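Local coordinates for DELTA1-pyrroline-2-carboxylate reductase (Thermococcus litoralis DSM 5473, PDB 6T3E), which probably reduces delta1-pyrroline-2-carboxylate to L-proline with NADH as hydride donor, at residues E41-V46 with T135-G140; I130-T135 with A163-W168; A154-A159 with I219-T224. All coordinates share one frame; numbering follows the deposited sequence.

Interaction 1. Residues E41-V46 with T135-G140; sequences EVIESV and TGAASG. With NAI (1,4-dihydronicotinamide adenine dinucleotide), chain F.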
loop_
_atom_site.group_PDB
_atom_site.type_symbol
_atom_site.label_atom_id
_atom_site.label_comp_id
_atom_site.label_asym_id
_atom_site.label_seq_id
_atom_site.Cartn_x
_atom_site.Cartn_y
_atom_site.Cartn_z
ATOM N N GLU B 41 -17.486 -0.229 -21.038
ATOM C CA GLU B 41 -16.051 -0.483 -21.140
ATOM C C GLU B 41 -15.512 -1.116 -19.859
ATOM O O GLU B 41 -14.738 -2.080 -19.907
ATOM C CB GLU B 41 -15.317 0.820 -21.463
ATOM C CG GLU B 41 -15.185 1.089 -22.948
ATOM C CD GLU B 41 -14.660 2.485 -23.258
ATOM O OE1 GLU B 41 -14.261 2.726 -24.424
ATOM O OE2 GLU B 41 -14.653 3.341 -22.338
ATOM N N VAL B 42 -15.905 -0.573 -18.699
ATOM C CA VAL B 42 -15.386 -1.048 -17.418
ATOM C C VAL B 42 -15.851 -2.467 -17.149
ATOM O O VAL B 42 -15.107 -3.274 -16.572
ATOM C CB VAL B 42 -15.805 -0.100 -16.275
ATOM C CG1 VAL B 42 -15.111 -0.483 -14.975
ATOM C CG2 VAL B 42 -15.450 1.326 -16.622
ATOM N N ILE B 43 -17.074 -2.799 -17.564
ATOM C CA ILE B 43 -17.566 -4.159 -17.386
ATOM C C ILE B 43 -16.687 -5.138 -18.152
ATOM O O ILE B 43 -16.221 -6.144 -17.604
ATOM C CB ILE B 43 -19.038 -4.249 -17.823
ATOM C CG1 ILE B 43 -19.946 -3.660 -16.732
ATOM C CG2 ILE B 43 -19.409 -5.694 -18.191
ATOM C CD1 ILE B 43 -21.286 -3.215 -17.231
ATOM N N GLU B 44 -16.400 -4.821 -19.419
ATOM C CA GLU B 44 -15.515 -5.672 -20.207
ATOM C C GLU B 44 -14.137 -5.769 -19.572
ATOM O O GLU B 44 -13.555 -6.858 -19.497
ATOM C CB GLU B 44 -15.406 -5.140 -21.637
ATOM C CG GLU B 44 -16.710 -5.190 -22.424
ATOM C CD GLU B 44 -16.664 -4.368 -23.705
ATOM O OE1 GLU B 44 -15.575 -4.245 -24.312
ATOM O OE2 GLU B 44 -17.723 -3.836 -24.098
ATOM N N SER B 45 -13.621 -4.648 -19.060
ATOM C CA SER B 45 -12.255 -4.627 -18.547
ATOM C C SER B 45 -12.132 -5.406 -17.247
ATOM O O SER B 45 -11.169 -6.160 -17.061
ATOM C CB SER B 45 -11.800 -3.186 -18.335
ATOM O OG SER B 45 -12.003 -2.417 -19.502
ATOM N N VAL B 46 -13.093 -5.235 -16.331
ATOM C CA VAL B 46 -13.052 -5.970 -15.073
ATOM C C VAL B 46 -13.214 -7.467 -15.335
ATOM O O VAL B 46 -12.594 -8.305 -14.669
ATOM C CB VAL B 46 -14.120 -5.433 -14.100
ATOM C CG1 VAL B 46 -14.339 -6.414 -12.956
ATOM C CG2 VAL B 46 -13.738 -4.051 -13.547
ATOM N N THR B 135 -16.545 -0.968 -8.991
ATOM C CA THR B 135 -17.409 -1.742 -8.106
ATOM C C THR B 135 -18.720 -2.109 -8.788
ATOM O O THR B 135 -19.170 -3.256 -8.705
ATOM C CB THR B 135 -17.683 -0.952 -6.831
ATOM O OG1 THR B 135 -16.450 -0.711 -6.143
ATOM C CG2 THR B 135 -18.640 -1.713 -5.925
ATOM N N GLY B 136 -19.348 -1.147 -9.467
ATOM C CA GLY B 136 -20.549 -1.456 -10.221
ATOM C C GLY B 136 -20.293 -2.463 -11.327
ATOM O O GLY B 136 -21.081 -3.389 -11.533
ATOM N N ALA B 137 -19.178 -2.301 -12.045
ATOM C CA ALA B 137 -18.861 -3.209 -13.142
ATOM C C ALA B 137 -18.584 -4.614 -12.640
ATOM O O ALA B 137 -18.965 -5.595 -13.294
ATOM C CB ALA B 137 -17.664 -2.686 -13.933
ATOM N N ALA B 138 -17.915 -4.735 -11.488
ATOM C CA ALA B 138 -17.666 -6.058 -10.922
ATOM C C ALA B 138 -18.975 -6.791 -10.661
ATOM O O ALA B 138 -19.114 -7.974 -10.990
ATOM C CB ALA B 138 -16.841 -5.944 -9.641
ATOM N N SER B 139 -19.960 -6.094 -10.102
ATOM C CA SER B 139 -21.279 -6.696 -9.955
ATOM C C SER B 139 -21.966 -6.853 -11.302
ATOM O O SER B 139 -22.836 -7.720 -11.454
ATOM C CB SER B 139 -22.144 -5.873 -8.989
ATOM O OG SER B 139 -21.466 -5.629 -7.760
ATOM N N GLY B 140 -21.609 -6.019 -12.285
ATOM C CA GLY B 140 -22.195 -6.171 -13.607
ATOM C C GLY B 140 -21.825 -7.487 -14.270
ATOM O O GLY B 140 -22.685 -8.178 -14.823
HETATM P PA NAI F . -22.592 6.213 1.063
HETATM O O1A NAI F . -22.466 6.728 2.474
HETATM O O2A NAI F . -22.412 7.352 0.080
HETATM O O5B NAI F . -24.008 5.415 0.807
HETATM C C5B NAI F . -24.373 4.518 1.850
HETATM C C4B NAI F . -25.961 4.440 1.922
HETATM O O4B NAI F . -26.329 3.497 2.726
HETATM C C3B NAI F . -26.507 5.755 2.525
HETATM O O3B NAI F . -27.357 6.321 1.635
HETATM C C2B NAI F . -27.209 5.302 3.822
HETATM O O2B NAI F . -28.368 6.216 4.152
HETATM C C1B NAI F . -27.604 4.096 3.526
HETATM N N9A NAI F . -27.872 3.302 4.694
HETATM C C8A NAI F . -27.010 3.180 5.706
HETATM N N7A NAI F . -27.566 2.383 6.613
HETATM C C5A NAI F . -28.774 2.009 6.159
HETATM C C6A NAI F . -29.732 1.197 6.715
HETATM N N6A NAI F . -29.792 0.469 7.969
HETATM N N1A NAI F . -30.873 0.967 6.068
HETATM C C2A NAI F . -31.069 1.533 4.851
HETATM N N3A NAI F . -30.121 2.332 4.301
HETATM C C4A NAI F . -28.967 2.568 4.975
HETATM O O3 NAI F . -21.379 5.087 0.886
HETATM P PN NAI F . -21.156 4.192 -0.502
HETATM O O1N NAI F . -19.972 4.839 -1.195
HETATM O O2N NAI F . -22.397 4.173 -1.348
HETATM O O5D NAI F . -20.790 2.664 -0.089
HETATM C C5D NAI F . -21.840 1.799 0.138
HETATM C C4D NAI F . -21.268 0.488 0.740
HETATM O O4D NAI F . -20.530 -0.168 -0.135
HETATM C C3D NAI F . -20.333 0.818 1.913
HETATM O O3D NAI F . -20.542 -0.100 2.923
HETATM C C2D NAI F . -18.917 0.619 1.353
HETATM O O2D NAI F . -17.969 0.325 2.516
HETATM C C1D NAI F . -19.079 -0.391 0.538
HETATM N N1N NAI F . -18.062 -0.371 -0.526
HETATM C C2N NAI F . -17.435 -1.598 -0.982
HETATM C C3N NAI F . -16.753 -1.644 -2.379
HETATM C C7N NAI F . -16.722 -3.037 -3.064
HETATM O O7N NAI F . -17.264 -3.926 -2.520
HETATM N N7N NAI F . -16.032 -3.225 -4.360
HETATM C C4N NAI F . -16.731 -0.413 -3.263
HETATM C C5N NAI F . -16.922 0.899 -2.491
HETATM C C6N NAI F . -17.664 0.880 -1.143
#
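Val42, Ile43 and Val46 close round the single methyl of Ala137. With CG1 anti to the backbone N (chi1 -172°), Val42 turns this branch onto Ala137 CB, 3.5 Å away. Ile43 comes alongside with CG1, 3.7 Å from Ala137 CB. Val46 divides its branches: CG2 leans on Ala137, while CG1 rests against the CA and CB of Ala138. The small residues allow the helix axes to approach to 8.3 Å at a crossing angle of -67°. Gly140, with no side chain, lies next to Ile43. No hydrogen bond joins the two segments. The solvent side of 41-46 is looser: exposed Glu44 points away and forms a salt bridge with Lys40, and Glu41 is partly exposed. Ser45 OG bonds back to Glu41 O within the helix. Thr135 faces away from 41-46, toward the cofactor, where its OG1 takes a weak hydrogen bond from NADH N7N at 3.1 Å. A valine here would remove that acceptor and would probably leave the carboxamide freer to turn. Helix 324-341 packs on Val42, Ser45 and Ala138, and helix 161-173 meets Ile43 and Thr135, so both flank the crossing of helices 39-54 and 128-146.

Interaction 2. Residues I130-T135 with A163-W168; sequences ITAMRT and ARTQLW. With NAI (1,4-dihydronicotinamide adenine dinucleotide), chain F; PRO (proline), chain E.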
loop_
_atom_site.group_PDB
_atom_site.type_symbol
_atom_site.label_atom_id
_atom_site.label_comp_id
_atom_site.label_asym_id
_atom_site.label_seq_id
_atom_site.Cartn_x
_atom_site.Cartn_y
_atom_site.Cartn_z
ATOM N N ILE B 130 -13.392 6.089 -9.969
ATOM C CA ILE B 130 -13.010 4.778 -10.477
ATOM C C ILE B 130 -13.445 3.689 -9.513
ATOM O O ILE B 130 -13.813 2.584 -9.931
ATOM C CB ILE B 130 -11.504 4.727 -10.749
ATOM C CG1 ILE B 130 -11.221 5.354 -12.107
ATOM C CG2 ILE B 130 -10.991 3.284 -10.685
ATOM C CD1 ILE B 130 -9.949 6.090 -12.135
ATOM N N THR B 131 -13.379 3.966 -8.211
ATOM C CA THR B 131 -13.839 2.982 -7.242
ATOM C C THR B 131 -15.308 2.646 -7.464
ATOM O O THR B 131 -15.678 1.470 -7.570
ATOM C CB THR B 131 -13.648 3.526 -5.825
ATOM O OG1 THR B 131 -12.257 3.749 -5.565
ATOM C CG2 THR B 131 -14.227 2.554 -4.784
ATOM N N ALA B 132 -16.142 3.668 -7.642
ATOM C CA ALA B 132 -17.557 3.431 -7.898
ATOM C C ALA B 132 -17.764 2.729 -9.238
ATOM O O ALA B 132 -18.601 1.823 -9.344
ATOM C CB ALA B 132 -18.321 4.752 -7.839
ATOM N N MET B 133 -17.009 3.123 -10.275
ATOM C CA MET B 133 -17.185 2.495 -11.580
ATOM C C MET B 133 -16.782 1.025 -11.540
ATOM O O MET B 133 -17.549 0.152 -11.960
ATOM C CB MET B 133 -16.396 3.253 -12.653
ATOM C CG MET B 133 -16.900 4.682 -12.905
ATOM S SD MET B 133 -18.496 4.777 -13.773
ATOM C CE MET B 133 -18.139 3.849 -15.267
ATOM N N ARG B 134 -15.602 0.727 -10.992
ATOM C CA ARG B 134 -15.123 -0.657 -10.969
ATOM C C ARG B 134 -15.967 -1.540 -10.054
ATOM O O ARG B 134 -16.084 -2.748 -10.302
ATOM C CB ARG B 134 -13.650 -0.698 -10.549
ATOM C CG ARG B 134 -13.417 -0.321 -9.095
ATOM C CD ARG B 134 -12.850 -1.454 -8.305
ATOM N NE ARG B 134 -13.493 -1.605 -7.008
ATOM C CZ ARG B 134 -12.838 -1.856 -5.882
ATOM N NH1 ARG B 134 -11.523 -1.974 -5.886
ATOM N NH2 ARG B 134 -13.495 -1.983 -4.747
ATOM N N THR B 135 -16.545 -0.968 -8.991
ATOM C CA THR B 135 -17.409 -1.742 -8.106
ATOM C C THR B 135 -18.720 -2.109 -8.788
ATOM O O THR B 135 -19.170 -3.256 -8.705
ATOM C CB THR B 135 -17.683 -0.952 -6.831
ATOM O OG1 THR B 135 -16.450 -0.711 -6.143
ATOM C CG2 THR B 135 -18.640 -1.713 -5.925
ATOM N N ALA B 163 -24.709 2.669 -4.991
ATOM C CA ALA B 163 -25.972 2.212 -5.566
ATOM C C ALA B 163 -26.186 2.763 -6.969
ATOM O O ALA B 163 -26.819 2.101 -7.798
ATOM C CB ALA B 163 -27.144 2.610 -4.671
ATOM N N ARG B 164 -25.683 3.965 -7.254
ATOM C CA ARG B 164 -25.875 4.540 -8.582
ATOM C C ARG B 164 -25.171 3.713 -9.656
ATOM O O ARG B 164 -25.802 3.265 -10.625
ATOM C CB ARG B 164 -25.386 5.979 -8.598
ATOM C CG ARG B 164 -26.287 6.916 -7.866
ATOM C CD ARG B 164 -25.532 8.169 -7.505
ATOM N NE ARG B 164 -26.424 9.311 -7.348
ATOM C CZ ARG B 164 -27.093 9.573 -6.236
ATOM N NH1 ARG B 164 -26.970 8.763 -5.178
ATOM N NH2 ARG B 164 -27.872 10.648 -6.189
ATOM N N THR B 165 -23.868 3.464 -9.480
ATOM C CA THR B 165 -23.158 2.619 -10.431
ATOM C C THR B 165 -23.617 1.169 -10.356
ATOM O O THR B 165 -23.502 0.426 -11.342
ATOM C CB THR B 165 -21.659 2.701 -10.183
ATOM O OG1 THR B 165 -21.411 2.500 -8.791
ATOM C CG2 THR B 165 -21.126 4.071 -10.613
ATOM N N GLN B 166 -24.108 0.735 -9.195
ATOM C CA GLN B 166 -24.643 -0.615 -9.100
ATOM C C GLN B 166 -25.832 -0.780 -10.028
ATOM O O GLN B 166 -25.876 -1.713 -10.837
ATOM C CB GLN B 166 -25.038 -0.925 -7.664
ATOM C CG GLN B 166 -23.887 -1.320 -6.769
ATOM C CD GLN B 166 -23.282 -2.647 -7.141
ATOM O OE1 GLN B 166 -23.992 -3.595 -7.516
ATOM N NE2 GLN B 166 -21.954 -2.736 -7.016
ATOM N N LEU B 167 -26.798 0.141 -9.947
ATOM C CA LEU B 167 -27.965 0.039 -10.816
ATOM C C LEU B 167 -27.582 0.253 -12.272
ATOM O O LEU B 167 -28.098 -0.441 -13.157
ATOM C CB LEU B 167 -29.048 1.034 -10.391
ATOM C CG LEU B 167 -30.357 0.944 -11.195
ATOM C CD1 LEU B 167 -31.043 -0.397 -10.997
ATOM C CD2 LEU B 167 -31.313 2.104 -10.895
ATOM N N TRP B 168 -26.658 1.185 -12.534
ATOM C CA TRP B 168 -26.211 1.446 -13.903
ATOM C C TRP B 168 -25.616 0.193 -14.538
ATOM O O TRP B 168 -25.973 -0.175 -15.660
ATOM C CB TRP B 168 -25.205 2.605 -13.911
ATOM C CG TRP B 168 -24.678 3.002 -15.268
ATOM C CD1 TRP B 168 -25.144 2.597 -16.486
ATOM C CD2 TRP B 168 -23.587 3.892 -15.535
ATOM N NE1 TRP B 168 -24.406 3.161 -17.493
ATOM C CE2 TRP B 168 -23.445 3.966 -16.943
ATOM C CE3 TRP B 168 -22.714 4.634 -14.725
ATOM C CZ2 TRP B 168 -22.466 4.751 -17.561
ATOM C CZ3 TRP B 168 -21.739 5.417 -15.338
ATOM C CH2 TRP B 168 -21.625 5.467 -16.748
HETATM P PA NAI F . -22.592 6.213 1.063
HETATM O O1A NAI F . -22.466 6.728 2.474
HETATM O O2A NAI F . -22.412 7.352 0.080
HETATM O O5B NAI F . -24.008 5.415 0.807
HETATM C C5B NAI F . -24.373 4.518 1.850
HETATM C C4B NAI F . -25.961 4.440 1.922
HETATM O O4B NAI F . -26.329 3.497 2.726
HETATM C C3B NAI F . -26.507 5.755 2.525
HETATM O O3B NAI F . -27.357 6.321 1.635
HETATM C C2B NAI F . -27.209 5.302 3.822
HETATM O O2B NAI F . -28.368 6.216 4.152
HETATM C C1B NAI F . -27.604 4.096 3.526
HETATM N N9A NAI F . -27.872 3.302 4.694
HETATM C C8A NAI F . -27.010 3.180 5.706
HETATM N N7A NAI F . -27.566 2.383 6.613
HETATM C C5A NAI F . -28.774 2.009 6.159
HETATM C C6A NAI F . -29.732 1.197 6.715
HETATM N N6A NAI F . -29.792 0.469 7.969
HETATM N N1A NAI F . -30.873 0.967 6.068
HETATM C C2A NAI F . -31.069 1.533 4.851
HETATM N N3A NAI F . -30.121 2.332 4.301
HETATM C C4A NAI F . -28.967 2.568 4.975
HETATM O O3 NAI F . -21.379 5.087 0.886
HETATM P PN NAI F . -21.156 4.192 -0.502
HETATM O O1N NAI F . -19.972 4.839 -1.195
HETATM O O2N NAI F . -22.397 4.173 -1.348
HETATM O O5D NAI F . -20.790 2.664 -0.089
HETATM C C5D NAI F . -21.840 1.799 0.138
HETATM C C4D NAI F . -21.268 0.488 0.740
HETATM O O4D NAI F . -20.530 -0.168 -0.135
HETATM C C3D NAI F . -20.333 0.818 1.913
HETATM O O3D NAI F . -20.542 -0.100 2.923
HETATM C C2D NAI F . -18.917 0.619 1.353
HETATM O O2D NAI F . -17.969 0.325 2.516
HETATM C C1D NAI F . -19.079 -0.391 0.538
HETATM N N1N NAI F . -18.062 -0.371 -0.526
HETATM C C2N NAI F . -17.435 -1.598 -0.982
HETATM C C3N NAI F . -16.753 -1.644 -2.379
HETATM C C7N NAI F . -16.722 -3.037 -3.064
HETATM O O7N NAI F . -17.264 -3.926 -2.520
HETATM N N7N NAI F . -16.032 -3.225 -4.360
HETATM C C4N NAI F . -16.731 -0.413 -3.263
HETATM C C5N NAI F . -16.922 0.899 -2.491
HETATM C C6N NAI F . -17.664 0.880 -1.143
HETATM N N PRO E . -14.027 -1.294 0.233
HETATM C CA PRO E . -14.014 -0.398 -0.928
HETATM C C PRO E . -12.967 -0.742 -1.984
HETATM O O PRO E . -12.450 -1.866 -2.067
HETATM C CB PRO E . -13.710 0.961 -0.300
HETATM C CG PRO E . -14.359 0.892 1.049
HETATM C CD PRO E . -14.332 -0.566 1.480
HETATM O OXT PRO E . -12.608 0.119 -2.789
#
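Thr165 points its side chain at the backbone of Ala132, where OG1 lies 2.9 Å from Ala132 O. Gln162 O is also within reach of this hydroxyl, and which oxygen receives the proton is not settled. With chi1 at 49°, OG1 sits between the backbone N and the carbonyl carbon, and CG2 is left on the Met133 side. The Met133 chain bends at chi2 and chi3 and passes Thr165 at about a right angle. SD lies 3.7 Å from Trp168 CZ3, and the terminal CE methyl reaches CZ3 and CH2 of the same ring. This is a Met-aromatic contact with an oblique approach, 57° off the normal of the six-membered ring. Gln166 turns its amide past Thr135 CG2, and its NE2 is hydrogen-bonded to Ser139 OG.

Arg134 points away from 163-168, and its guanidinium reaches the ligands. Its NH2 gives an in-plane hydrogen bond of 2.9 Å to proline O, at 156°. NE reaches Thr135 OG1 in the same plane at 3.2 Å. Asp327 forms a salt bridge at NH1 and Glu326 at NE, so all three guanidinium nitrogens have a partner. Thr135 OG1 in turn donates to Thr131 O, 2.7 Å away, from above the carbonyl plane. Thr131 CG2 lies against proline OXT.

One helix therefore packs on the Rossmann helix 161-173 with one side and carries ligand-binding groups on another. Proline CA lies 3.6 Å from NADH C4N, consistent with hydride transfer between these carbons.

Interaction 3. Residues A154-A159 with I219-T224; sequences AGIIGA and ILIVAT. With NAI (1,4-dihydronicotinamide adenine dinucleotide), chain F.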
loop_
_atom_site.group_PDB
_atom_site.type_symbol
_atom_site.label_atom_id
_atom_site.label_comp_id
_atom_site.label_asym_id
_atom_site.label_seq_id
_atom_site.Cartn_x
_atom_site.Cartn_y
_atom_site.Cartn_z
ATOM N N ALA B 154 -35.705 -4.186 -10.327
ATOM C CA ALA B 154 -34.519 -4.187 -9.484
ATOM C C ALA B 154 -34.797 -3.400 -8.213
ATOM O O ALA B 154 -35.282 -2.265 -8.277
ATOM C CB ALA B 154 -33.320 -3.584 -10.210
ATOM N N GLY B 155 -34.441 -3.975 -7.070
ATOM C CA GLY B 155 -34.603 -3.323 -5.778
ATOM C C GLY B 155 -33.255 -2.860 -5.253
ATOM O O GLY B 155 -32.257 -3.582 -5.354
ATOM N N ILE B 156 -33.243 -1.660 -4.677
ATOM C CA ILE B 156 -32.020 -1.040 -4.189
ATOM C C ILE B 156 -32.214 -0.661 -2.730
ATOM O O ILE B 156 -33.161 0.055 -2.389
ATOM C CB ILE B 156 -31.630 0.190 -5.028
ATOM C CG1 ILE B 156 -31.774 -0.136 -6.515
ATOM C CG2 ILE B 156 -30.222 0.611 -4.714
ATOM C CD1 ILE B 156 -31.495 1.016 -7.439
ATOM N N ILE B 157 -31.320 -1.145 -1.879
ATOM C CA ILE B 157 -31.312 -0.831 -0.461
ATOM C C ILE B 157 -30.019 -0.085 -0.175
ATOM O O ILE B 157 -28.925 -0.643 -0.341
ATOM C CB ILE B 157 -31.430 -2.098 0.401
ATOM C CG1 ILE B 157 -32.841 -2.665 0.299
ATOM C CG2 ILE B 157 -31.087 -1.806 1.858
ATOM C CD1 ILE B 157 -32.909 -4.108 0.651
ATOM N N GLY B 158 -30.147 1.175 0.256
ATOM C CA GLY B 158 -29.032 2.095 0.413
ATOM C C GLY B 158 -28.775 2.898 -0.849
ATOM O O GLY B 158 -28.096 2.417 -1.761
ATOM N N ALA B 159 -29.264 4.132 -0.917
ATOM C CA ALA B 159 -29.181 4.916 -2.153
ATOM C C ALA B 159 -28.003 5.888 -2.096
ATOM O O ALA B 159 -28.157 7.103 -2.169
ATOM C CB ALA B 159 -30.496 5.654 -2.395
ATOM N N ILE B 219 -33.723 -8.509 -9.189
ATOM C CA ILE B 219 -32.329 -8.306 -8.798
ATOM C C ILE B 219 -32.307 -7.313 -7.645
ATOM O O ILE B 219 -32.913 -6.242 -7.731
ATOM C CB ILE B 219 -31.472 -7.770 -9.960
ATOM C CG1 ILE B 219 -31.378 -8.800 -11.081
ATOM C CG2 ILE B 219 -30.076 -7.395 -9.466
ATOM C CD1 ILE B 219 -30.723 -8.263 -12.329
ATOM N N LEU B 220 -31.603 -7.649 -6.576
ATOM C CA LEU B 220 -31.530 -6.781 -5.412
ATOM C C LEU B 220 -30.124 -6.224 -5.272
ATOM O O LEU B 220 -29.142 -6.974 -5.323
ATOM C CB LEU B 220 -31.922 -7.528 -4.135
ATOM C CG LEU B 220 -31.848 -6.703 -2.846
ATOM C CD1 LEU B 220 -32.825 -5.540 -2.911
ATOM C CD2 LEU B 220 -32.117 -7.572 -1.639
ATOM N N ILE B 221 -30.037 -4.914 -5.070
ATOM C CA ILE B 221 -28.774 -4.217 -4.875
ATOM C C ILE B 221 -28.753 -3.730 -3.432
ATOM O O ILE B 221 -29.646 -2.986 -3.011
ATOM C CB ILE B 221 -28.619 -3.038 -5.853
ATOM C CG1 ILE B 221 -28.420 -3.521 -7.291
ATOM C CG2 ILE B 221 -27.488 -2.121 -5.421
ATOM C CD1 ILE B 221 -28.825 -2.485 -8.330
ATOM N N VAL B 222 -27.741 -4.152 -2.676
ATOM C CA VAL B 222 -27.532 -3.715 -1.302
ATOM C C VAL B 222 -26.167 -3.032 -1.251
ATOM O O VAL B 222 -25.144 -3.659 -1.569
ATOM C CB VAL B 222 -27.617 -4.884 -0.304
ATOM C CG1 VAL B 222 -27.874 -4.357 1.085
ATOM C CG2 VAL B 222 -28.722 -5.874 -0.693
ATOM N N ALA B 223 -26.155 -1.734 -0.865
ATOM C CA ALA B 223 -24.963 -0.855 -0.800
ATOM C C ALA B 223 -25.137 0.091 0.396
ATOM O O ALA B 223 -25.331 1.314 0.279
ATOM C CB ALA B 223 -24.756 -0.060 -2.092
ATOM N N THR B 224 -25.030 -0.489 1.578
ATOM C CA THR B 224 -25.391 0.166 2.817
ATOM C C THR B 224 -24.147 0.503 3.636
ATOM O O THR B 224 -23.033 0.074 3.336
ATOM C CB THR B 224 -26.390 -0.748 3.533
ATOM O OG1 THR B 224 -27.596 -0.809 2.749
ATOM C CG2 THR B 224 -26.745 -0.300 4.856
HETATM P PA NAI F . -22.592 6.213 1.063
HETATM O O1A NAI F . -22.466 6.728 2.474
HETATM O O2A NAI F . -22.412 7.352 0.080
HETATM O O5B NAI F . -24.008 5.415 0.807
HETATM C C5B NAI F . -24.373 4.518 1.850
HETATM C C4B NAI F . -25.961 4.440 1.922
HETATM O O4B NAI F . -26.329 3.497 2.726
HETATM C C3B NAI F . -26.507 5.755 2.525
HETATM O O3B NAI F . -27.357 6.321 1.635
HETATM C C2B NAI F . -27.209 5.302 3.822
HETATM O O2B NAI F . -28.368 6.216 4.152
HETATM C C1B NAI F . -27.604 4.096 3.526
HETATM N N9A NAI F . -27.872 3.302 4.694
HETATM C C8A NAI F . -27.010 3.180 5.706
HETATM N N7A NAI F . -27.566 2.383 6.613
HETATM C C5A NAI F . -28.774 2.009 6.159
HETATM C C6A NAI F . -29.732 1.197 6.715
HETATM N N6A NAI F . -29.792 0.469 7.969
HETATM N N1A NAI F . -30.873 0.967 6.068
HETATM C C2A NAI F . -31.069 1.533 4.851
HETATM N N3A NAI F . -30.121 2.332 4.301
HETATM C C4A NAI F . -28.967 2.568 4.975
HETATM O O3 NAI F . -21.379 5.087 0.886
HETATM P PN NAI F . -21.156 4.192 -0.502
HETATM O O1N NAI F . -19.972 4.839 -1.195
HETATM O O2N NAI F . -22.397 4.173 -1.348
HETATM O O5D NAI F . -20.790 2.664 -0.089
HETATM C C5D NAI F . -21.840 1.799 0.138
HETATM C C4D NAI F . -21.268 0.488 0.740
HETATM O O4D NAI F . -20.530 -0.168 -0.135
HETATM C C3D NAI F . -20.333 0.818 1.913
HETATM O O3D NAI F . -20.542 -0.100 2.923
HETATM C C2D NAI F . -18.917 0.619 1.353
HETATM O O2D NAI F . -17.969 0.325 2.516
HETATM C C1D NAI F . -19.079 -0.391 0.538
HETATM N N1N NAI F . -18.062 -0.371 -0.526
HETATM C C2N NAI F . -17.435 -1.598 -0.982
HETATM C C3N NAI F . -16.753 -1.644 -2.379
HETATM C C7N NAI F . -16.722 -3.037 -3.064
HETATM O O7N NAI F . -17.264 -3.926 -2.520
HETATM N N7N NAI F . -16.032 -3.225 -4.360
HETATM C C4N NAI F . -16.731 -0.413 -3.263
HETATM C C5N NAI F . -16.922 0.899 -2.491
HETATM C C6N NAI F . -17.664 0.880 -1.143
#
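Ile157 and Val222 end two neighbouring parallel strands at the centre of a Rossmann-type nucleotide-binding domain.

Backbone hydrogen bonds alternate along the pair. Gly155 N bonds to Ile219 O at 2.8 Å, and Gly155 O accepts from Ile221 N. Ile157 N then bonds to Ile221 O, and Ile157 O receives Ala223 N at 3.0 Å. The last bond is nearly straight, at 171°. CA-H...O contacts run between these bonds, as from Ala154 CA to Ile219 O.

Apolar contacts line both faces of this strand pair. Ile156 and Ile221 lie side by side, with their CG2 methyls 3.9 Å apart, on the face where helix 161-173 packs. On the other face Ile157 CG2 lies beside Val222 CG1, while Ile157 CD1 crosses to Leu220 CD1 at 3.8 Å. Leu220 CG is anti to the backbone N and the end of the side chain turns back, so that CD1 comes over Gly155, which has no side chain.

The cofactor contacts come at the C-terminal ends of the strands. Gly158 fits the first glycine of a GxGxxA pattern. Its positive phi (90°) would press a CB against the carbonyl O of Ile157, a conformation that suits glycine. Beyond it, Ala159 N bonds to Asp183, which also binds NADH. Thr224 OG1 makes a weak bond to Ile157 O. Thr224 O accepts a hydrogen bond from O3D of the nicotinamide ribose, and the Thr224 CG2 methyl meets the adenine at N7A, 3.3 Å away.

Overall arrangement
From the N terminus, helix 39-54 comes first and packs on helix 128-146. Interaction 1 thus closes a loop of 88 residues, nearly half of them in strands. Interaction 2 opens on the same helix 128-146 and closes on helix 161-173 after 27 residues. The two cross along the chain, share Thr135, and meet through Ser139 and Gln166. Interaction 3 opens at 154-159, inside the loop of interaction 2, and closes beyond it at 219-224, so these two cross as well. Interactions 1 and 3 follow in series, with centres about 17 Å apart. Interaction 2 links them, joining the helices of interaction 1 to the parallel sheet. All three touch the NADH.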